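PDB 4XM2: uncharacterized protein, which is probably a zinc-dependent deacetylase of the GlcNAc-PI de-N-acetylase family, removing acetyl groups from N-acetylglucosamine-containing substrates. Local coordinates for residues I35-H40 with I63-T68; P41-I46 with L189-K194; Y109-L114 with H148-R153. All coordinates share one frame; numbering follows the deposited sequence.

Interaction 1: I35-H40 with I63-T68. With ZN (zinc ion), chain J.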
loop_
_atom_site.group_PDB
_atom_site.type_symbol
_atom_site.label_atom_id
_atom_site.label_comp_id
_atom_site.label_asym_id
_atom_site.label_seq_id
_atom_site.Cartn_x
_atom_site.Cartn_y
_atom_site.Cartn_z
ATOM N N ILE D 35 7.727 9.211 -28.190
ATOM C CA ILE D 35 7.545 8.046 -27.349
ATOM C C ILE D 35 6.137 7.480 -27.453
ATOM O O ILE D 35 5.137 8.200 -27.329
ATOM C CB ILE D 35 7.965 8.323 -25.917
ATOM C CG1 ILE D 35 9.453 8.736 -25.918
ATOM C CG2 ILE D 35 7.720 7.073 -25.056
ATOM C CD1 ILE D 35 10.062 9.059 -24.521
ATOM N N CYS D 36 6.100 6.182 -27.760
ATOM C CA CYS D 36 4.904 5.396 -27.732
ATOM C C CYS D 36 4.904 4.541 -26.458
ATOM O O CYS D 36 5.695 3.631 -26.329
ATOM C CB CYS D 36 4.808 4.558 -29.020
ATOM S SG CYS D 36 4.846 5.610 -30.575
ATOM N N ILE D 37 4.034 4.869 -25.502
ATOM C CA ILE D 37 3.934 4.110 -24.231
ATOM C C ILE D 37 2.886 3.008 -24.406
ATOM O O ILE D 37 1.766 3.332 -24.748
ATOM C CB ILE D 37 3.536 5.077 -23.063
ATOM C CG1 ILE D 37 4.642 6.129 -22.893
ATOM C CG2 ILE D 37 3.316 4.331 -21.827
ATOM C CD1 ILE D 37 4.378 7.255 -21.924
ATOM N N GLU D 38 3.246 1.725 -24.236
ATOM C CA GLU D 38 2.283 0.645 -24.351
ATOM C C GLU D 38 2.115 -0.114 -23.045
ATOM O O GLU D 38 3.089 -0.267 -22.295
ATOM C CB GLU D 38 2.600 -0.341 -25.503
ATOM C CG GLU D 38 3.983 -0.930 -25.473
ATOM C CD GLU D 38 4.214 -1.963 -26.564
ATOM O OE1 GLU D 38 3.377 -2.068 -27.484
ATOM O OE2 GLU D 38 5.234 -2.685 -26.497
ATOM N N PRO D 39 0.889 -0.580 -22.747
ATOM C CA PRO D 39 0.658 -1.389 -21.495
ATOM C C PRO D 39 1.265 -2.783 -21.553
ATOM O O PRO D 39 1.769 -3.277 -20.541
ATOM C CB PRO D 39 -0.853 -1.494 -21.409
ATOM C CG PRO D 39 -1.385 -0.353 -22.348
ATOM C CD PRO D 39 -0.368 -0.153 -23.397
ATOM N N HIS D 40 1.204 -3.418 -22.729
ATOM C CA HIS D 40 1.741 -4.776 -22.930
ATOM C C HIS D 40 2.529 -4.803 -24.227
ATOM O O HIS D 40 2.374 -3.907 -25.033
ATOM C CB HIS D 40 0.608 -5.812 -23.043
ATOM C CG HIS D 40 -0.304 -5.824 -21.867
ATOM N ND1 HIS D 40 -1.574 -5.295 -21.913
ATOM C CD2 HIS D 40 -0.097 -6.208 -20.578
ATOM C CE1 HIS D 40 -2.130 -5.398 -20.712
ATOM N NE2 HIS D 40 -1.247 -5.936 -19.883
ATOM N N ILE D 63 10.437 5.738 -30.201
ATOM C CA ILE D 63 10.843 4.934 -29.038
ATOM C C ILE D 63 9.654 4.324 -28.270
ATOM O O ILE D 63 8.718 5.028 -27.924
ATOM C CB ILE D 63 11.731 5.771 -28.105
ATOM C CG1 ILE D 63 13.045 6.129 -28.821
ATOM C CG2 ILE D 63 12.055 4.988 -26.855
ATOM C CD1 ILE D 63 13.846 7.178 -28.125
ATOM N N TYR D 64 9.677 3.010 -28.066
ATOM C CA TYR D 64 8.697 2.360 -27.205
ATOM C C TYR D 64 9.087 2.451 -25.721
ATOM O O TYR D 64 10.278 2.330 -25.366
ATOM C CB TYR D 64 8.549 0.864 -27.574
ATOM C CG TYR D 64 7.760 0.569 -28.858
ATOM C CD1 TYR D 64 7.280 1.597 -29.655
ATOM C CD2 TYR D 64 7.535 -0.736 -29.266
ATOM C CE1 TYR D 64 6.587 1.324 -30.831
ATOM C CE2 TYR D 64 6.849 -1.017 -30.441
ATOM C CZ TYR D 64 6.404 0.036 -31.228
ATOM O OH TYR D 64 5.713 -0.193 -32.380
ATOM N N ILE D 65 8.086 2.649 -24.856
ATOM C CA ILE D 65 8.177 2.190 -23.443
ATOM C C ILE D 65 7.055 1.120 -23.295
ATOM O O ILE D 65 5.880 1.386 -23.581
ATOM C CB ILE D 65 7.960 3.301 -22.378
ATOM C CG1 ILE D 65 9.003 4.385 -22.470
ATOM C CG2 ILE D 65 7.945 2.675 -20.931
ATOM C CD1 ILE D 65 8.549 5.736 -21.892
ATOM N N CYS D 66 7.424 -0.079 -22.904
ATOM C CA CYS D 66 6.473 -1.122 -22.622
ATOM C C CYS D 66 6.324 -1.300 -21.086
ATOM O O CYS D 66 7.297 -1.608 -20.402
ATOM C CB CYS D 66 6.894 -2.433 -23.267
ATOM S SG CYS D 66 5.488 -3.567 -23.119
ATOM N N MET D 67 5.126 -1.020 -20.577
ATOM C CA MET D 67 4.838 -0.921 -19.101
ATOM C C MET D 67 5.009 -2.239 -18.415
ATOM O O MET D 67 5.639 -2.294 -17.358
ATOM C CB MET D 67 3.432 -0.401 -18.819
ATOM C CG MET D 67 3.184 0.980 -19.395
ATOM S SD MET D 67 4.321 2.268 -18.880
ATOM C CE MET D 67 4.176 2.304 -17.071
ATOM N N THR D 68 4.532 -3.295 -19.063
ATOM C CA THR D 68 4.590 -4.635 -18.495
ATOM C C THR D 68 5.347 -5.669 -19.316
ATOM O O THR D 68 5.792 -5.426 -20.450
ATOM C CB THR D 68 3.162 -5.199 -18.113
ATOM O OG1 THR D 68 2.400 -5.498 -19.283
ATOM C CG2 THR D 68 2.372 -4.213 -17.192
HETATM ZN ZN ZN J . -2.679 -4.623 -23.669
HETATM O O HOH W 1 -2.408 -6.285 -25.313
HETATM O O HOH W 2 -3.950 -6.309 -23.600
#
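Ile-63 O takes the N-H of Cys-36 at 2.9 Å, opening the parallel pairing of two central strands in a Rossmann-like sheet, the outer members of a beta-alpha-beta unit. Next along, Tyr-64 lays CD1 of its ring 3.9 Å from Cys-36 CB, on the face covered by helix 43-57. Ile-65 turns to the other face and works both ways: its backbone bonds Cys-36 O and Glu-38 N, while its CD1 packs 3.5 Å from Ile-35 CG2 and also meets Ile-37 CG1. Cys-66 returns to the Tyr-64 side, where its SG rests 3.5 Å from Glu-38 OE2; the other carboxylate oxygen of Glu-38 is bonded by Cys-44 N. Met-67 gives its N-H to Glu-38 O and, bent at chi2 and chi3, sets SD 3.7 Å from Ile-37 CG2. At Thr-68, OG1 sits between its own N and carbonyl carbon (chi1 71°) and donates to Pro-39 O at 2.6 Å, in the carbonyl plane. The same OG1 is 2.9 Å from His-40 CD2. A valine here would probably leave Pro-39 O with just the weak bond from Thr-68 N and let the His-40 loop shift. His-40 ND1 binds zinc at 2.2 Å and its NE2 bonds Asp-150, so backbone pairing with mostly apolar side chains gives way, at the strand ends, to polar bonds that are likely to hold a zinc ligand in place.

Interaction 2: P41-I46 with L189-K194. With ZN (zinc ion), chain J.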
loop_
_atom_site.group_PDB
_atom_site.type_symbol
_atom_site.label_atom_id
_atom_site.label_comp_id
_atom_site.label_asym_id
_atom_site.label_seq_id
_atom_site.Cartn_x
_atom_site.Cartn_y
_atom_site.Cartn_z
ATOM N N PRO D 41 3.350 -5.846 -24.427
ATOM C CA PRO D 41 3.909 -6.174 -25.741
ATOM C C PRO D 41 2.810 -6.458 -26.743
ATOM O O PRO D 41 2.073 -7.457 -26.582
ATOM C CB PRO D 41 4.688 -7.480 -25.502
ATOM C CG PRO D 41 4.932 -7.511 -23.980
ATOM C CD PRO D 41 3.739 -6.815 -23.393
ATOM N N ASP D 42 2.722 -5.601 -27.762
ATOM C CA ASP D 42 1.722 -5.685 -28.828
ATOM C C ASP D 42 0.757 -4.518 -28.892
ATOM O O ASP D 42 0.080 -4.361 -29.904
ATOM C CB ASP D 42 0.995 -7.059 -28.912
ATOM C CG ASP D 42 -0.230 -7.201 -27.923
ATOM O OD1 ASP D 42 -0.693 -6.201 -27.337
ATOM O OD2 ASP D 42 -0.731 -8.355 -27.762
ATOM N N ASP D 43 0.708 -3.651 -27.879
ATOM C CA ASP D 43 -0.299 -2.571 -27.972
ATOM C C ASP D 43 0.030 -1.455 -28.929
ATOM O O ASP D 43 -0.851 -1.028 -29.672
ATOM C CB ASP D 43 -0.739 -2.010 -26.622
ATOM C CG ASP D 43 -1.493 -3.016 -25.841
ATOM O OD1 ASP D 43 -2.617 -3.352 -26.256
ATOM O OD2 ASP D 43 -0.930 -3.494 -24.831
ATOM N N CYS D 44 1.282 -1.004 -28.934
ATOM C CA CYS D 44 1.725 -0.012 -29.920
ATOM C C CYS D 44 1.359 -0.399 -31.378
ATOM O O CYS D 44 0.771 0.386 -32.136
ATOM C CB CYS D 44 3.225 0.280 -29.758
ATOM S SG CYS D 44 3.508 1.422 -28.405
ATOM N N ALA D 45 1.661 -1.627 -31.714
ATOM C CA ALA D 45 1.373 -2.201 -33.008
ATOM C C ALA D 45 -0.124 -2.339 -33.324
ATOM O O ALA D 45 -0.508 -2.118 -34.460
ATOM C CB ALA D 45 2.071 -3.545 -33.135
ATOM N N ILE D 46 -0.951 -2.690 -32.340
ATOM C CA ILE D 46 -2.398 -2.888 -32.522
ATOM C C ILE D 46 -3.101 -1.548 -32.582
ATOM O O ILE D 46 -4.017 -1.341 -33.407
ATOM C CB ILE D 46 -3.025 -3.738 -31.363
ATOM C CG1 ILE D 46 -2.591 -5.174 -31.462
ATOM C CG2 ILE D 46 -4.556 -3.643 -31.335
ATOM C CD1 ILE D 46 -2.984 -5.958 -30.280
ATOM N N LEU D 189 -3.526 10.562 -27.694
ATOM C CA LEU D 189 -4.080 9.319 -27.094
ATOM C C LEU D 189 -4.641 8.416 -28.182
ATOM O O LEU D 189 -5.455 8.832 -29.019
ATOM C CB LEU D 189 -5.156 9.666 -26.052
ATOM C CG LEU D 189 -4.852 10.640 -24.921
ATOM C CD1 LEU D 189 -6.047 10.922 -24.096
ATOM C CD2 LEU D 189 -3.753 10.083 -23.975
ATOM N N TYR D 190 -4.204 7.180 -28.195
ATOM C CA TYR D 190 -4.761 6.212 -29.107
ATOM C C TYR D 190 -5.638 5.235 -28.359
ATOM O O TYR D 190 -5.733 5.304 -27.139
ATOM C CB TYR D 190 -3.644 5.473 -29.854
ATOM C CG TYR D 190 -2.729 4.645 -29.005
ATOM C CD1 TYR D 190 -1.602 5.199 -28.407
ATOM C CD2 TYR D 190 -2.989 3.275 -28.800
ATOM C CE1 TYR D 190 -0.739 4.383 -27.647
ATOM C CE2 TYR D 190 -2.141 2.476 -28.036
ATOM C CZ TYR D 190 -1.011 3.043 -27.465
ATOM O OH TYR D 190 -0.201 2.240 -26.688
ATOM N N TYR D 191 -6.251 4.306 -29.080
ATOM C CA TYR D 191 -7.330 3.491 -28.512
ATOM C C TYR D 191 -8.347 4.456 -27.898
ATOM O O TYR D 191 -8.599 4.390 -26.704
ATOM C CB TYR D 191 -6.853 2.583 -27.354
ATOM C CG TYR D 191 -6.070 1.357 -27.652
ATOM C CD1 TYR D 191 -6.304 0.603 -28.781
ATOM C CD2 TYR D 191 -5.118 0.906 -26.765
ATOM C CE1 TYR D 191 -5.627 -0.564 -29.020
ATOM C CE2 TYR D 191 -4.413 -0.268 -27.023
ATOM C CZ TYR D 191 -4.648 -0.978 -28.164
ATOM O OH TYR D 191 -3.939 -2.168 -28.406
ATOM N N THR D 192 -8.925 5.337 -28.696
ATOM C CA THR D 192 -9.802 6.354 -28.143
ATOM C C THR D 192 -11.135 6.281 -28.854
ATOM O O THR D 192 -11.179 5.925 -30.042
ATOM C CB THR D 192 -9.159 7.741 -28.317
ATOM O OG1 THR D 192 -10.042 8.777 -27.856
ATOM C CG2 THR D 192 -8.772 7.994 -29.780
ATOM N N HIS D 193 -12.226 6.599 -28.155
ATOM C CA HIS D 193 -13.509 6.596 -28.819
ATOM C C HIS D 193 -13.886 8.009 -29.268
ATOM O O HIS D 193 -14.881 8.164 -29.978
ATOM C CB HIS D 193 -14.624 5.981 -27.956
ATOM C CG HIS D 193 -15.171 6.910 -26.925
ATOM N ND1 HIS D 193 -14.368 7.529 -25.984
ATOM C CD2 HIS D 193 -16.440 7.322 -26.667
ATOM C CE1 HIS D 193 -15.113 8.294 -25.196
ATOM N NE2 HIS D 193 -16.377 8.182 -25.584
ATOM N N LYS D 194 -13.084 9.005 -28.863
ATOM C CA LYS D 194 -13.295 10.415 -29.231
ATOM C C LYS D 194 -12.118 11.040 -29.990
ATOM O O LYS D 194 -11.617 12.085 -29.598
ATOM C CB LYS D 194 -13.588 11.264 -27.968
ATOM C CG LYS D 194 -14.953 10.984 -27.356
ATOM C CD LYS D 194 -16.105 11.722 -28.074
ATOM C CE LYS D 194 -17.413 11.255 -27.451
ATOM N NZ LYS D 194 -18.377 10.826 -28.547
HETATM ZN ZN ZN J . -2.679 -4.623 -23.669
HETATM O O HOH W 1 -2.408 -6.285 -25.313
HETATM O O HOH W 2 -3.950 -6.309 -23.600
#
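Tyr-191 points its hydroxyl at the carboxylate of Asp-43 and donates to OD1 over 2.8 Å. The two side chains cross at about a right angle, the carboxylate plane turned 80° from the phenol ring, and the proton arrives on the anti lone pair of OD1, the one directed away from OD2. That other oxygen binds zinc at 2.4 Å, so the carboxylate is gripped at both ends and its rotation should be well fixed. Water 1, itself a zinc ligand, donates to Asp-43 OD1 at 3.1 Å. It also donates to Asp-42 OD1 at 2.7 Å; such a metal-bound water, flanked by two aspartates, is consistent with a hydrolytic centre. On the ring of Tyr-191, Ile-46 comes in at the edge, its CG2 in the ring plane and 3.3 Å from OH. One face of that ring takes Tyr-190 CD2, 3.7 Å above the plane and offset toward the rim. Tyr-190 carries CG between its backbone N and carbonyl carbon (chi1 64°), which brings its own phenol close to the start of the helix, where CE2 lies 4.1 Å from Asp-43 O. Its hydroxyl bonds Ile-37 O. The contact thus ties the N-terminal turn of helix 43-57 to the end of strand 186-190 at the margin of the parallel sheet, with strand 33-38 close by and Ile-260 of a neighbouring subunit packing on Ile-46 and Tyr-191.

Interaction 3: Y109-L114 with H148-R153. With ZN (zinc ion), chain J.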
loop_
_atom_site.group_PDB
_atom_site.type_symbol
_atom_site.label_atom_id
_atom_site.label_comp_id
_atom_site.label_asym_id
_atom_site.label_seq_id
_atom_site.Cartn_x
_atom_site.Cartn_y
_atom_site.Cartn_z
ATOM N N TYR D 109 7.199 -4.342 -14.973
ATOM C CA TYR D 109 6.095 -4.622 -13.997
ATOM C C TYR D 109 5.390 -5.840 -14.499
ATOM O O TYR D 109 5.276 -6.012 -15.684
ATOM C CB TYR D 109 5.151 -3.407 -13.888
ATOM C CG TYR D 109 5.915 -2.276 -13.251
ATOM C CD1 TYR D 109 6.249 -2.334 -11.879
ATOM C CD2 TYR D 109 6.379 -1.205 -14.000
ATOM C CE1 TYR D 109 6.966 -1.314 -11.288
ATOM C CE2 TYR D 109 7.075 -0.192 -13.427
ATOM C CZ TYR D 109 7.414 -0.287 -12.047
ATOM O OH TYR D 109 8.162 0.681 -11.381
ATOM N N ARG D 110 4.951 -6.719 -13.615
ATOM C CA ARG D 110 4.239 -7.914 -14.081
ATOM C C ARG D 110 2.857 -7.531 -14.605
ATOM O O ARG D 110 2.138 -6.684 -13.999
ATOM C CB ARG D 110 4.174 -8.986 -12.969
ATOM C CG ARG D 110 3.515 -10.288 -13.403
ATOM C CD ARG D 110 3.669 -11.386 -12.364
ATOM N NE ARG D 110 5.089 -11.700 -12.139
ATOM C CZ ARG D 110 5.508 -12.549 -11.221
ATOM N NH1 ARG D 110 4.608 -13.189 -10.493
ATOM N NH2 ARG D 110 6.812 -12.802 -11.064
ATOM N N ASP D 111 2.537 -8.087 -15.766
ATOM C CA ASP D 111 1.221 -8.081 -16.436
ATOM C C ASP D 111 0.082 -8.332 -15.406
ATOM O O ASP D 111 0.130 -9.298 -14.620
ATOM C CB ASP D 111 1.322 -9.206 -17.507
ATOM C CG ASP D 111 0.120 -9.304 -18.444
ATOM O OD1 ASP D 111 -0.829 -8.459 -18.438
ATOM O OD2 ASP D 111 0.132 -10.273 -19.226
ATOM N N THR D 112 -0.938 -7.486 -15.441
ATOM C CA THR D 112 -2.046 -7.436 -14.471
ATOM C C THR D 112 -1.690 -6.865 -13.089
ATOM O O THR D 112 -2.552 -6.839 -12.234
ATOM C CB THR D 112 -2.834 -8.767 -14.275
ATOM O OG1 THR D 112 -2.141 -9.670 -13.400
ATOM C CG2 THR D 112 -3.177 -9.437 -15.647
ATOM N N GLU D 113 -0.442 -6.384 -12.896
ATOM C CA GLU D 113 0.056 -5.925 -11.587
ATOM C C GLU D 113 0.754 -4.597 -11.735
ATOM O O GLU D 113 1.494 -4.176 -10.891
ATOM C CB GLU D 113 0.981 -6.985 -10.936
ATOM C CG GLU D 113 0.312 -8.299 -10.691
ATOM C CD GLU D 113 1.207 -9.367 -10.065
ATOM O OE1 GLU D 113 2.408 -9.131 -9.789
ATOM O OE2 GLU D 113 0.713 -10.493 -9.896
ATOM N N LEU D 114 0.499 -3.897 -12.810
ATOM C CA LEU D 114 1.124 -2.591 -12.967
ATOM C C LEU D 114 0.561 -1.590 -11.946
ATOM O O LEU D 114 -0.631 -1.359 -11.909
ATOM C CB LEU D 114 0.905 -2.058 -14.377
ATOM C CG LEU D 114 1.297 -0.570 -14.426
ATOM C CD1 LEU D 114 2.785 -0.469 -14.489
ATOM C CD2 LEU D 114 0.602 0.093 -15.633
ATOM N N HIS D 148 -9.210 -3.441 -18.694
ATOM C CA HIS D 148 -7.887 -3.796 -18.191
ATOM C C HIS D 148 -7.263 -2.702 -17.333
ATOM O O HIS D 148 -6.859 -1.670 -17.869
ATOM C CB HIS D 148 -6.909 -4.175 -19.309
ATOM C CG HIS D 148 -5.850 -5.126 -18.859
ATOM N ND1 HIS D 148 -5.646 -6.355 -19.463
ATOM C CD2 HIS D 148 -4.996 -5.081 -17.805
ATOM C CE1 HIS D 148 -4.681 -7.004 -18.827
ATOM N NE2 HIS D 148 -4.281 -6.261 -17.804
ATOM N N PRO D 149 -7.055 -2.964 -16.018
ATOM C CA PRO D 149 -6.452 -1.913 -15.173
ATOM C C PRO D 149 -5.120 -1.412 -15.691
ATOM O O PRO D 149 -4.879 -0.214 -15.590
ATOM C CB PRO D 149 -6.265 -2.589 -13.797
ATOM C CG PRO D 149 -6.298 -4.016 -14.082
ATOM C CD PRO D 149 -7.284 -4.184 -15.231
ATOM N N ASP D 150 -4.272 -2.314 -16.207
ATOM C CA ASP D 150 -2.973 -1.963 -16.801
ATOM C C ASP D 150 -3.133 -0.921 -17.917
ATOM O O ASP D 150 -2.241 -0.092 -18.116
ATOM C CB ASP D 150 -2.288 -3.191 -17.468
ATOM C CG ASP D 150 -1.748 -4.250 -16.465
ATOM O OD1 ASP D 150 -1.627 -3.975 -15.268
ATOM O OD2 ASP D 150 -1.415 -5.403 -16.902
ATOM N N HIS D 151 -4.263 -0.957 -18.639
ATOM C CA HIS D 151 -4.520 -0.018 -19.739
ATOM C C HIS D 151 -4.934 1.306 -19.196
ATOM O O HIS D 151 -4.358 2.344 -19.499
ATOM C CB HIS D 151 -5.623 -0.549 -20.696
ATOM C CG HIS D 151 -5.086 -1.421 -21.773
ATOM N ND1 HIS D 151 -5.213 -1.100 -23.118
ATOM C CD2 HIS D 151 -4.341 -2.561 -21.716
ATOM C CE1 HIS D 151 -4.590 -2.021 -23.829
ATOM N NE2 HIS D 151 -4.070 -2.922 -23.016
ATOM N N ARG D 152 -5.952 1.285 -18.371
ATOM C CA ARG D 152 -6.354 2.517 -17.716
ATOM C C ARG D 152 -5.073 3.113 -17.087
ATOM O O ARG D 152 -4.781 4.259 -17.266
ATOM C CB ARG D 152 -7.423 2.233 -16.637
ATOM C CG ARG D 152 -8.648 1.522 -17.153
ATOM C CD ARG D 152 -9.827 1.634 -16.096
ATOM N NE ARG D 152 -9.546 0.786 -14.949
ATOM C CZ ARG D 152 -9.993 -0.448 -14.766
ATOM N NH1 ARG D 152 -10.790 -1.027 -15.651
ATOM N NH2 ARG D 152 -9.672 -1.088 -13.658
ATOM N N ARG D 153 -4.281 2.322 -16.394
ATOM C CA ARG D 153 -3.250 2.939 -15.582
ATOM C C ARG D 153 -2.144 3.511 -16.454
ATOM O O ARG D 153 -1.616 4.559 -16.157
ATOM C CB ARG D 153 -2.744 1.981 -14.523
ATOM C CG ARG D 153 -3.770 1.820 -13.384
ATOM C CD ARG D 153 -3.518 0.544 -12.613
ATOM N NE ARG D 153 -4.224 0.641 -11.360
ATOM C CZ ARG D 153 -3.954 -0.087 -10.265
ATOM N NH1 ARG D 153 -2.922 -0.973 -10.210
ATOM N NH2 ARG D 153 -4.710 0.110 -9.190
HETATM ZN ZN ZN J . -2.679 -4.623 -23.669
HETATM O O HOH W 3 -2.685 -2.622 -13.195
HETATM O O HOH W 1 -2.408 -6.285 -25.313
HETATM O O HOH W 2 -3.950 -6.309 -23.600
#
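Asp-150 holds a type II beta turn, Arg-110 to Glu-113, against the first turn of helix 149-164, beside the zinc site of a Rossmann-like domain of the GlcNAc-PI de-N-acetylase family. From CB its side chain swings beside its own backbone N (chi1 -71°), and this carries CG to within 3.5 Å of Thr-112 N, the amide in the middle of the turn. Beyond CG the two oxygens divide the work. OD2 receives that N-H at 2.6 Å on its syn lone pair, and also a bond from His-40 NE2, so the aspartate acts as a second-shell residue that orients a zinc ligand. His-148 NE2 adds a weak bond to the same oxygen. OD1 is met by Leu-114 N at 3.3 Å, on the syn side but 29° out of the carboxylate plane, and Leu-114 CB lies beside it. Water 3 donates to OD1 as well. One carboxylate therefore collects two amides of the loop, which fixes its rotation. Asp-111 OD1 comes 3.5 Å from Asp-150 OD2, two acceptors with no bond between them, their carboxylate planes 42° apart; Asp-111 OD2 takes a hydrogen bond from Met-72 N. The ring of His-148 approaches Thr-112, its NE2 4.0 Å from Thr-112 CG2. His-151, next after Asp-150 in the helix, binds the zinc through NE2. One turn along from Asp-150, Arg-153 runs past Leu-114 in the opposite direction, its aliphatic CB 4.0 Å from Leu-114 CD2. The extended chain of Arg-153 finishes with NH1 donating to Leu-114 O at 2.9 Å, the carbonyl oxygen lying at the edge of the guanidinium, near its plane.

Overall arrangement
Interactions 1 and 2 are buried near the centre of the subunit; interaction 3 is only partly buried, its centre about 15 Å from the centre of the chain. Neighbouring subunits touch interactions 2 and 3, but not interaction 1. Interaction 1 pairs neighbouring strands through backbone bonds and aliphatic side chains. Interaction 2 sets the helix that follows the first of those strands against the far edge of the same sheet, mainly by one phenol-carboxylate bond. Interaction 3 uses a carboxylate and a guanidinium to hold a loop to a helix. Each supplies one protein ligand to the same zinc, and direct bonds link interaction 1 to both others: Glu-38 and Ile-37 with interaction 2, His-40 with interaction 3.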